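Local coordinates for aspartate aminotransferase (Plasmodium falciparum, PDB 3K7Y), which probably catalyses the pyridoxal-phosphate-dependent transfer of an amino group between aspartate and 2-oxoglutarate, working as a homodimer, at residues A[122-132]-A[175-186]; A[146-154]-A[163-171]. One frame throughout, in Å; residues are numbered along the deposited sequence.

Contact 1 (A[122-132]-A[175-186]). With PLP (pyridoxal-5'-phosphate), chain B.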
loop_
_atom_site.group_PDB
_atom_site.type_symbol
_atom_site.label_atom_id
_atom_site.label_comp_id
_atom_site.label_asym_id
_atom_site.label_seq_id
_atom_site.Cartn_x
_atom_site.Cartn_y
_atom_site.Cartn_z
ATOM N N VAL A 122 20.119 0.774 -13.947
ATOM C CA VAL A 122 20.280 -0.434 -13.156
ATOM C C VAL A 122 19.693 -1.617 -13.917
ATOM O O VAL A 122 18.483 -1.826 -13.933
ATOM C CB VAL A 122 19.693 -0.273 -11.746
ATOM C CG1 VAL A 122 20.048 -1.461 -10.900
ATOM C CG2 VAL A 122 20.227 0.979 -11.087
ATOM N N GLU A 123 20.567 -2.387 -14.554
ATOM C CA GLU A 123 20.129 -3.432 -15.467
ATOM C C GLU A 123 20.197 -4.824 -14.853
ATOM O O GLU A 123 19.547 -5.762 -15.332
ATOM C CB GLU A 123 20.958 -3.389 -16.749
ATOM C CG GLU A 123 20.278 -4.064 -17.920
ATOM C CD GLU A 123 21.165 -4.127 -19.141
ATOM O OE1 GLU A 123 21.555 -5.257 -19.547
ATOM O OE2 GLU A 123 21.474 -3.040 -19.694
ATOM N N THR A 124 20.968 -4.941 -13.778
ATOM C CA THR A 124 21.361 -6.222 -13.233
ATOM C C THR A 124 21.392 -6.110 -11.727
ATOM O O THR A 124 21.884 -5.114 -11.194
ATOM C CB THR A 124 22.780 -6.542 -13.695
ATOM O OG1 THR A 124 23.476 -5.306 -13.930
ATOM C CG2 THR A 124 22.778 -7.351 -14.988
ATOM N N LEU A 125 20.876 -7.129 -11.038
ATOM C CA LEU A 125 20.889 -7.195 -9.561
ATOM C C LEU A 125 21.427 -8.523 -9.102
ATOM O O LEU A 125 21.003 -9.569 -9.593
ATOM C CB LEU A 125 19.488 -7.015 -8.970
ATOM C CG LEU A 125 18.857 -5.621 -9.029
ATOM C CD1 LEU A 125 17.433 -5.752 -9.455
ATOM C CD2 LEU A 125 18.938 -4.875 -7.711
ATOM N N TYR A 126 22.364 -8.472 -8.163
ATOM C CA TYR A 126 22.890 -9.674 -7.556
ATOM C C TYR A 126 22.162 -10.035 -6.265
ATOM O O TYR A 126 21.798 -9.163 -5.449
ATOM C CB TYR A 126 24.391 -9.553 -7.339
ATOM C CG TYR A 126 25.129 -9.455 -8.650
ATOM C CD1 TYR A 126 25.440 -10.598 -9.398
ATOM C CD2 TYR A 126 25.497 -8.220 -9.154
ATOM C CE1 TYR A 126 26.098 -10.501 -10.607
ATOM C CE2 TYR A 126 26.153 -8.113 -10.363
ATOM C CZ TYR A 126 26.454 -9.248 -11.088
ATOM O OH TYR A 126 27.097 -9.082 -12.299
ATOM N N VAL A 127 21.946 -11.335 -6.099
ATOM C CA VAL A 127 21.221 -11.844 -4.961
ATOM C C VAL A 127 22.020 -13.035 -4.422
ATOM O O VAL A 127 22.657 -13.733 -5.197
ATOM C CB VAL A 127 19.769 -12.174 -5.392
ATOM C CG1 VAL A 127 19.599 -13.627 -5.731
ATOM C CG2 VAL A 127 18.807 -11.785 -4.332
ATOM N N THR A 128 22.053 -13.252 -3.111
ATOM C CA THR A 128 22.891 -14.356 -2.589
ATOM C C THR A 128 22.134 -15.673 -2.707
ATOM O O THR A 128 20.926 -15.708 -2.492
ATOM C CB THR A 128 23.401 -14.147 -1.112
ATOM O OG1 THR A 128 22.299 -13.977 -0.205
ATOM C CG2 THR A 128 24.328 -12.951 -1.001
ATOM N N ASN A 129 22.825 -16.751 -3.054
ATOM C CA ASN A 129 22.147 -18.031 -3.203
ATOM C C ASN A 129 22.121 -18.834 -1.922
ATOM O O ASN A 129 23.150 -18.961 -1.275
ATOM C CB ASN A 129 22.759 -18.865 -4.318
ATOM C CG ASN A 129 22.151 -20.239 -4.385
ATOM O OD1 ASN A 129 22.489 -21.103 -3.579
ATOM N ND2 ASN A 129 21.235 -20.451 -5.322
ATOM N N PRO A 130 20.951 -19.395 -1.548
ATOM C CA PRO A 130 19.663 -19.268 -2.202
ATOM C C PRO A 130 18.978 -18.007 -1.661
ATOM O O PRO A 130 19.329 -17.529 -0.569
ATOM C CB PRO A 130 18.925 -20.527 -1.758
ATOM C CG PRO A 130 19.442 -20.787 -0.380
ATOM C CD PRO A 130 20.840 -20.183 -0.302
ATOM N N PRO A 131 18.025 -17.449 -2.430
ATOM C CA PRO A 131 17.486 -16.119 -2.135
ATOM C C PRO A 131 16.100 -16.177 -1.539
ATOM O O PRO A 131 15.380 -17.134 -1.785
ATOM C CB PRO A 131 17.373 -15.499 -3.518
ATOM C CG PRO A 131 17.246 -16.717 -4.484
ATOM C CD PRO A 131 17.523 -17.970 -3.714
ATOM N N TYR A 132 15.715 -15.162 -0.773
ATOM C CA TYR A 132 14.331 -15.040 -0.361
ATOM C C TYR A 132 13.474 -15.086 -1.631
ATOM O O TYR A 132 13.648 -14.247 -2.517
ATOM C CB TYR A 132 14.140 -13.731 0.384
ATOM C CG TYR A 132 12.704 -13.410 0.694
ATOM C CD1 TYR A 132 12.208 -12.140 0.466
ATOM C CD2 TYR A 132 11.836 -14.377 1.193
ATOM C CE1 TYR A 132 10.896 -11.831 0.738
ATOM C CE2 TYR A 132 10.522 -14.082 1.460
ATOM C CZ TYR A 132 10.062 -12.808 1.231
ATOM O OH TYR A 132 8.759 -12.473 1.488
ATOM N N SER A 175 28.311 -3.018 -8.642
ATOM C CA SER A 175 27.169 -3.878 -8.829
ATOM C C SER A 175 26.233 -3.647 -7.662
ATOM O O SER A 175 26.651 -3.278 -6.560
ATOM C CB SER A 175 27.579 -5.338 -8.902
ATOM O OG SER A 175 28.461 -5.549 -9.991
ATOM N N SER A 176 24.954 -3.837 -7.924
ATOM C CA SER A 176 23.937 -3.638 -6.927
ATOM C C SER A 176 23.688 -4.997 -6.328
ATOM O O SER A 176 23.454 -5.959 -7.061
ATOM C CB SER A 176 22.675 -3.094 -7.591
ATOM O OG SER A 176 23.018 -2.211 -8.650
ATOM N N VAL A 177 23.763 -5.090 -5.004
ATOM C CA VAL A 177 23.646 -6.382 -4.327
ATOM C C VAL A 177 22.706 -6.313 -3.133
ATOM O O VAL A 177 22.750 -5.365 -2.346
ATOM C CB VAL A 177 25.022 -6.923 -3.856
ATOM C CG1 VAL A 177 24.875 -8.294 -3.208
ATOM C CG2 VAL A 177 25.978 -7.003 -5.009
ATOM N N ILE A 178 21.865 -7.338 -3.008
ATOM C CA ILE A 178 20.945 -7.491 -1.878
ATOM C C ILE A 178 21.528 -8.464 -0.848
ATOM O O ILE A 178 21.871 -9.601 -1.169
ATOM C CB ILE A 178 19.570 -7.988 -2.356
ATOM C CG1 ILE A 178 18.883 -6.916 -3.200
ATOM C CG2 ILE A 178 18.702 -8.389 -1.178
ATOM C CD1 ILE A 178 17.962 -7.480 -4.269
ATOM N N LEU A 179 21.651 -8.007 0.389
ATOM C CA LEU A 179 22.212 -8.833 1.434
ATOM C C LEU A 179 21.249 -8.955 2.584
ATOM O O LEU A 179 20.656 -7.952 3.051
ATOM C CB LEU A 179 23.537 -8.271 1.944
ATOM C CG LEU A 179 24.733 -8.382 1.004
ATOM C CD1 LEU A 179 25.943 -7.671 1.574
ATOM C CD2 LEU A 179 25.078 -9.842 0.666
ATOM N N GLN A 180 21.095 -10.201 3.020
ATOM C CA GLN A 180 20.482 -10.527 4.295
ATOM C C GLN A 180 21.638 -10.937 5.185
ATOM O O GLN A 180 22.248 -11.994 4.981
ATOM C CB GLN A 180 19.510 -11.696 4.162
ATOM C CG GLN A 180 18.362 -11.489 3.246
ATOM C CD GLN A 180 17.381 -12.639 3.329
ATOM O OE1 GLN A 180 17.172 -13.368 2.355
ATOM N NE2 GLN A 180 16.769 -12.812 4.504
ATOM N N ILE A 181 21.947 -10.089 6.155
ATOM C CA ILE A 181 23.126 -10.263 6.979
ATOM C C ILE A 181 22.832 -11.024 8.255
ATOM O O ILE A 181 23.753 -11.492 8.928
ATOM C CB ILE A 181 23.696 -8.923 7.368
ATOM C CG1 ILE A 181 22.673 -8.136 8.184
ATOM C CG2 ILE A 181 24.116 -8.170 6.127
ATOM C CD1 ILE A 181 23.145 -6.801 8.585
ATOM N N SER A 182 21.552 -11.140 8.592
ATOM C CA SER A 182 21.132 -11.750 9.840
ATOM C C SER A 182 19.771 -12.380 9.631
ATOM O O SER A 182 19.013 -11.932 8.785
ATOM C CB SER A 182 21.088 -10.692 10.946
ATOM O OG SER A 182 20.722 -11.253 12.196
ATOM N N CYS A 183 19.492 -13.436 10.390
ATOM C CA CYS A 183 18.228 -14.182 10.321
ATOM C C CYS A 183 17.806 -14.625 8.923
ATOM O O CYS A 183 16.614 -14.687 8.618
ATOM C CB CYS A 183 17.113 -13.391 10.995
ATOM S SG CYS A 183 17.495 -13.096 12.711
ATOM N N TYR A 184 18.795 -14.953 8.097
ATOM C CA TYR A 184 18.605 -15.256 6.689
ATOM C C TYR A 184 17.356 -16.082 6.425
ATOM O O TYR A 184 17.092 -17.073 7.107
ATOM C CB TYR A 184 19.827 -15.992 6.159
ATOM C CG TYR A 184 19.996 -15.916 4.667
ATOM C CD1 TYR A 184 19.147 -16.612 3.804
ATOM C CD2 TYR A 184 21.022 -15.151 4.104
ATOM C CE1 TYR A 184 19.313 -16.545 2.413
ATOM C CE2 TYR A 184 21.203 -15.081 2.700
ATOM C CZ TYR A 184 20.347 -15.783 1.868
ATOM O OH TYR A 184 20.524 -15.710 0.499
ATOM N N ASN A 185 16.585 -15.643 5.436
ATOM C CA ASN A 185 15.406 -16.361 4.956
ATOM C C ASN A 185 15.622 -16.864 3.522
ATOM O O ASN A 185 15.675 -16.065 2.596
ATOM C CB ASN A 185 14.185 -15.444 5.025
ATOM C CG ASN A 185 12.907 -16.126 4.580
ATOM O OD1 ASN A 185 12.929 -17.142 3.886
ATOM N ND2 ASN A 185 11.777 -15.563 4.979
ATOM N N PRO A 186 15.716 -18.196 3.330
ATOM C CA PRO A 186 15.509 -19.311 4.276
ATOM C C PRO A 186 16.678 -19.826 5.142
ATOM O O PRO A 186 16.410 -20.399 6.198
ATOM C CB PRO A 186 15.040 -20.442 3.365
ATOM C CG PRO A 186 15.744 -20.179 2.087
ATOM C CD PRO A 186 15.865 -18.681 1.944
HETATM N N1 PLP B . 12.398 -9.661 3.478
HETATM C C2 PLP B . 12.502 -10.882 4.094
HETATM C C2A PLP B . 13.821 -11.557 4.093
HETATM C C3 PLP B . 11.394 -11.447 4.705
HETATM O O3 PLP B . 11.502 -12.660 5.338
HETATM C C4 PLP B . 10.170 -10.777 4.680
HETATM C C4A PLP B . 9.044 -11.360 5.478
HETATM O O4A PLP B . 8.867 -10.976 6.642
HETATM C C5 PLP B . 10.053 -9.519 4.057
HETATM C C6 PLP B . 11.188 -8.979 3.448
HETATM C C5A PLP B . 8.757 -8.709 3.959
HETATM O O4P PLP B . 8.038 -8.505 5.163
HETATM P P PLP B . 6.572 -7.814 5.141
HETATM O O1P PLP B . 6.291 -7.096 6.430
HETATM O O2P PLP B . 5.522 -8.888 5.046
HETATM O O3P PLP B . 6.540 -6.837 3.987
#
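Tyr126 and Val177 face each other across the adjacent parallel strands 124-128 and 176-179, inside the mixed sheet of the fold-type I (aspartate aminotransferase) large domain. Two backbone bonds tie Tyr126 to the residues flanking Val177: Tyr126 N donates to Ser176 O (3.0 Å) and Ile178 N to Tyr126 O (3.0 Å). Apolar contacts fill the flanks. Val177 CG2 meets Tyr126 CB at 3.8 Å, while Thr128 CG2 touches Leu179 CD2 at 3.6 Å, the two side chains crossing at about a right angle. At the strand end, polar groups take over. Thr128 OG1, set between its backbone N and carbonyl carbon (chi1 58°), approaches the Tyr184 ring at its edge and bonds to Tyr184 OH (2.6 Å). That phenol also reaches Pro130 O, at a modelled separation too short to trust in detail. Each loop brings one residue to the cofactor: Tyr132 and Asn185. The Tyr132 ring lies over the pyridine, with PLP C2 3.8 Å above its plane and offset toward the rim. Asn185 OD1 is held by Arg380, and Asn185 ND2 donates to the phenolic oxygen O3 of PLP at 2.9 Å.

Contact 2 (A[146-154]-A[163-171])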
loop_
_atom_site.group_PDB
_atom_site.type_symbol
_atom_site.label_atom_id
_atom_site.label_comp_id
_atom_site.label_asym_id
_atom_site.label_seq_id
_atom_site.Cartn_x
_atom_site.Cartn_y
_atom_site.Cartn_z
ATOM N N LEU A 146 18.660 -11.072 -13.230
ATOM C CA LEU A 146 18.893 -11.559 -11.879
ATOM C C LEU A 146 20.056 -12.522 -11.907
ATOM O O LEU A 146 20.008 -13.547 -12.614
ATOM C CB LEU A 146 17.656 -12.247 -11.275
ATOM C CG LEU A 146 17.883 -12.713 -9.825
ATOM C CD1 LEU A 146 17.990 -11.520 -8.885
ATOM C CD2 LEU A 146 16.806 -13.675 -9.323
ATOM N N LYS A 147 21.095 -12.190 -11.137
ATOM C CA LYS A 147 22.255 -13.063 -11.019
ATOM C C LYS A 147 22.501 -13.472 -9.580
ATOM O O LYS A 147 22.163 -12.718 -8.655
ATOM C CB LYS A 147 23.480 -12.411 -11.641
ATOM C CG LYS A 147 23.356 -12.291 -13.145
ATOM C CD LYS A 147 24.446 -11.439 -13.751
ATOM C CE LYS A 147 24.391 -11.576 -15.246
ATOM N NZ LYS A 147 24.280 -13.020 -15.609
ATOM N N TYR A 148 23.086 -14.662 -9.409
ATOM C CA TYR A 148 23.256 -15.278 -8.092
ATOM C C TYR A 148 24.697 -15.329 -7.659
ATOM O O TYR A 148 25.542 -15.744 -8.431
ATOM C CB TYR A 148 22.702 -16.704 -8.073
ATOM C CG TYR A 148 21.226 -16.796 -8.369
ATOM C CD1 TYR A 148 20.304 -17.119 -7.362
ATOM C CD2 TYR A 148 20.745 -16.554 -9.661
ATOM C CE1 TYR A 148 18.940 -17.199 -7.644
ATOM C CE2 TYR A 148 19.398 -16.630 -9.950
ATOM C CZ TYR A 148 18.496 -16.954 -8.947
ATOM O OH TYR A 148 17.159 -17.022 -9.269
ATOM N N ILE A 149 24.949 -14.927 -6.414
ATOM C CA ILE A 149 26.254 -15.052 -5.754
ATOM C C ILE A 149 26.258 -16.293 -4.843
ATOM O O ILE A 149 25.274 -16.533 -4.127
ATOM C CB ILE A 149 26.556 -13.796 -4.888
ATOM C CG1 ILE A 149 26.881 -12.596 -5.771
ATOM C CG2 ILE A 149 27.725 -14.015 -3.938
ATOM C CD1 ILE A 149 27.152 -11.319 -4.965
ATOM N N ASN A 150 27.358 -17.067 -4.875
ATOM C CA ASN A 150 27.585 -18.194 -3.954
ATOM C C ASN A 150 27.367 -17.749 -2.535
ATOM O O ASN A 150 27.742 -16.643 -2.176
ATOM C CB ASN A 150 29.034 -18.667 -4.005
ATOM C CG ASN A 150 29.386 -19.362 -5.285
ATOM O OD1 ASN A 150 28.975 -20.502 -5.517
ATOM N ND2 ASN A 150 30.193 -18.706 -6.114
ATOM N N PHE A 151 26.810 -18.612 -1.703
ATOM C CA PHE A 151 26.630 -18.230 -0.316
ATOM C C PHE A 151 26.592 -19.414 0.630
ATOM O O PHE A 151 27.615 -19.830 1.162
ATOM C CB PHE A 151 25.373 -17.377 -0.167
ATOM C CG PHE A 151 25.283 -16.665 1.137
ATOM C CD1 PHE A 151 26.091 -15.570 1.391
ATOM C CD2 PHE A 151 24.380 -17.073 2.107
ATOM C CE1 PHE A 151 26.014 -14.892 2.594
ATOM C CE2 PHE A 151 24.297 -16.413 3.322
ATOM C CZ PHE A 151 25.121 -15.320 3.574
ATOM N N PHE A 152 25.397 -19.936 0.841
ATOM C CA PHE A 152 25.175 -21.027 1.752
ATOM C C PHE A 152 25.865 -22.270 1.215
ATOM O O PHE A 152 25.800 -22.538 0.012
ATOM C CB PHE A 152 23.677 -21.234 1.841
ATOM C CG PHE A 152 23.274 -22.314 2.750
ATOM C CD1 PHE A 152 23.277 -22.120 4.107
ATOM C CD2 PHE A 152 22.856 -23.520 2.248
ATOM C CE1 PHE A 152 22.891 -23.125 4.967
ATOM C CE2 PHE A 152 22.466 -24.528 3.094
ATOM C CZ PHE A 152 22.486 -24.328 4.464
ATOM N N ASP A 153 26.558 -23.005 2.091
ATOM C CA ASP A 153 27.220 -24.250 1.679
ATOM C C ASP A 153 26.319 -25.421 1.995
ATOM O O ASP A 153 25.966 -25.658 3.149
ATOM C CB ASP A 153 28.597 -24.446 2.315
ATOM C CG ASP A 153 29.308 -25.680 1.772
ATOM O OD1 ASP A 153 28.910 -26.810 2.135
ATOM O OD2 ASP A 153 30.246 -25.515 0.961
ATOM N N TYR A 154 25.951 -26.148 0.953
ATOM C CA TYR A 154 24.844 -27.077 1.067
ATOM C C TYR A 154 25.238 -28.344 1.788
ATOM O O TYR A 154 24.389 -28.984 2.407
ATOM C CB TYR A 154 24.212 -27.352 -0.300
ATOM C CG TYR A 154 23.026 -26.444 -0.607
ATOM C CD1 TYR A 154 21.727 -26.853 -0.330
ATOM C CD2 TYR A 154 23.202 -25.173 -1.148
ATOM C CE1 TYR A 154 20.637 -26.036 -0.595
ATOM C CE2 TYR A 154 22.105 -24.339 -1.420
ATOM C CZ TYR A 154 20.828 -24.784 -1.139
ATOM O OH TYR A 154 19.730 -23.989 -1.396
ATOM N N LEU A 163 33.962 -18.740 -1.138
ATOM C CA LEU A 163 33.302 -18.526 -2.427
ATOM C C LEU A 163 32.376 -17.302 -2.431
ATOM O O LEU A 163 32.168 -16.684 -3.471
ATOM C CB LEU A 163 32.526 -19.777 -2.848
ATOM C CG LEU A 163 33.324 -21.033 -3.193
ATOM C CD1 LEU A 163 32.421 -22.244 -3.163
ATOM C CD2 LEU A 163 33.995 -20.916 -4.551
ATOM N N PHE A 164 31.812 -16.957 -1.280
ATOM C CA PHE A 164 30.989 -15.759 -1.184
ATOM C C PHE A 164 31.782 -14.467 -1.505
ATOM O O PHE A 164 31.328 -13.634 -2.303
ATOM C CB PHE A 164 30.294 -15.704 0.190
ATOM C CG PHE A 164 29.708 -14.352 0.548
ATOM C CD1 PHE A 164 28.920 -13.642 -0.357
ATOM C CD2 PHE A 164 29.922 -13.805 1.806
ATOM C CE1 PHE A 164 28.377 -12.386 -0.019
ATOM C CE2 PHE A 164 29.381 -12.555 2.155
ATOM C CZ PHE A 164 28.610 -11.844 1.242
ATOM N N LEU A 165 32.959 -14.313 -0.897
ATOM C CA LEU A 165 33.810 -13.139 -1.135
ATOM C C LEU A 165 34.503 -13.169 -2.484
ATOM O O LEU A 165 34.838 -12.121 -3.030
ATOM C CB LEU A 165 34.850 -12.973 -0.038
ATOM C CG LEU A 165 34.333 -12.820 1.384
ATOM C CD1 LEU A 165 35.477 -13.029 2.344
ATOM C CD2 LEU A 165 33.728 -11.476 1.595
ATOM N N ASN A 166 34.730 -14.369 -3.005
ATOM C CA ASN A 166 35.205 -14.546 -4.369
ATOM C C ASN A 166 34.350 -13.837 -5.405
ATOM O O ASN A 166 34.853 -13.002 -6.163
ATOM C CB ASN A 166 35.237 -16.019 -4.717
ATOM C CG ASN A 166 36.609 -16.536 -4.798
ATOM O OD1 ASN A 166 37.526 -16.000 -4.160
ATOM N ND2 ASN A 166 36.792 -17.586 -5.592
ATOM N N ASP A 167 33.064 -14.197 -5.438
ATOM C CA ASP A 167 32.102 -13.619 -6.356
ATOM C C ASP A 167 31.986 -12.148 -6.058
ATOM O O ASP A 167 32.008 -11.318 -6.964
ATOM C CB ASP A 167 30.738 -14.280 -6.194
ATOM C CG ASP A 167 30.766 -15.769 -6.477
ATOM O OD1 ASP A 167 29.805 -16.445 -6.045
ATOM O OD2 ASP A 167 31.728 -16.261 -7.126
ATOM N N LEU A 168 31.901 -11.827 -4.774
ATOM C CA LEU A 168 31.894 -10.443 -4.350
ATOM C C LEU A 168 33.073 -9.653 -4.924
ATOM O O LEU A 168 33.030 -8.423 -4.973
ATOM C CB LEU A 168 31.886 -10.366 -2.829
ATOM C CG LEU A 168 31.132 -9.169 -2.244
ATOM C CD1 LEU A 168 29.818 -8.894 -2.982
ATOM C CD2 LEU A 168 30.855 -9.419 -0.767
ATOM N N ARG A 169 34.107 -10.366 -5.375
ATOM C CA ARG A 169 35.312 -9.748 -5.920
ATOM C C ARG A 169 35.388 -9.697 -7.451
ATOM O O ARG A 169 36.095 -8.862 -8.001
ATOM C CB ARG A 169 36.569 -10.423 -5.364
ATOM C CG ARG A 169 37.124 -9.818 -4.083
ATOM C CD ARG A 169 38.561 -10.286 -3.839
ATOM N NE ARG A 169 39.125 -9.818 -2.567
ATOM C CZ ARG A 169 39.684 -8.618 -2.361
ATOM N NH1 ARG A 169 39.753 -7.719 -3.337
ATOM N NH2 ARG A 169 40.177 -8.305 -1.165
ATOM N N ASN A 170 34.687 -10.576 -8.151
ATOM C CA ASN A 170 34.764 -10.541 -9.614
ATOM C C ASN A 170 33.455 -10.246 -10.335
ATOM O O ASN A 170 33.359 -10.395 -11.550
ATOM C CB ASN A 170 35.467 -11.782 -10.179
ATOM C CG ASN A 170 35.493 -12.944 -9.199
ATOM O OD1 ASN A 170 36.514 -13.199 -8.552
ATOM N ND2 ASN A 170 34.366 -13.649 -9.078
ATOM N N ILE A 171 32.460 -9.804 -9.578
ATOM C CA ILE A 171 31.203 -9.353 -10.144
ATOM C C ILE A 171 31.339 -7.882 -10.520
ATOM O O ILE A 171 31.482 -7.042 -9.631
ATOM C CB ILE A 171 30.024 -9.532 -9.150
ATOM C CG1 ILE A 171 30.283 -8.768 -7.838
ATOM C CG2 ILE A 171 29.756 -11.025 -8.903
ATOM C CD1 ILE A 171 29.053 -8.464 -7.026
#
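Phe151 turns the edge of its ring onto the face of Phe164 in a T-shaped stack, centroids 5.1 Å apart and planes at 81°. The pair sits where strand 145-153 of the large-domain sheet meets helix 161-170, a strand-on-helix packing in which the short segments run at 137° to each other. The two phenylalanines lie side by side and point the same way, and the stack comes from the turn of one ring against the other. Phe151 also meets the ring of Tyr184, so the aromatic cluster continues from the helix into the loop that follows strand 176-179. Ile149 divides its branches between two neighbourhoods. Its CG2 arrives at the edge of the Phe164 ring, near the ring plane, with CD1 of that ring 3.8 Å away, and the same methyl rests on Asp167 CB. The other branch is extended (chi2 179°), carrying Ile149 CD1 to Leu168 CD1 at 4.1 Å; Ile171 CD1 lies 4.0 Å from the same Ile149 CD1, the two isoleucines crossing at about a right angle. On the far side of the helix, Leu165 packs instead against helix 193-206. Asn150 N donates to Asp167 OD1, a bond left doubtful because that oxygen sits too close to a neighbour in the model. Asn150 CB leans on Leu163 CB at 3.8 Å, and the backbone oxygen of Asn150 receives a CA-H...O contact from Phe164 CA at 3.5 Å.

How the contacts relate
Both contacts reach the large mixed sheet and lie on the same side of the chain's centre, their own centres about 10 Å apart. Along the chain contact 2 is nested within contact 1: strand 124-128, strand 145-153, helix 161-170 and strand 176-179 follow in that order. Strand 124-128 lies between the other two strands in the sheet, and its join to strand 145-153 includes probable backbone bonds from Asn129 N to Ile149 O and from Ile149 N to Val127 O. Helix 161-170 then leads the chain back to strand 176-179. Contact 1 carries Tyr132 and Asn185 to the cofactor, whereas contact 2 packs helix 161-170 against strand 145-153, with the side chain of Phe151 about 12 Å from the bound PLP.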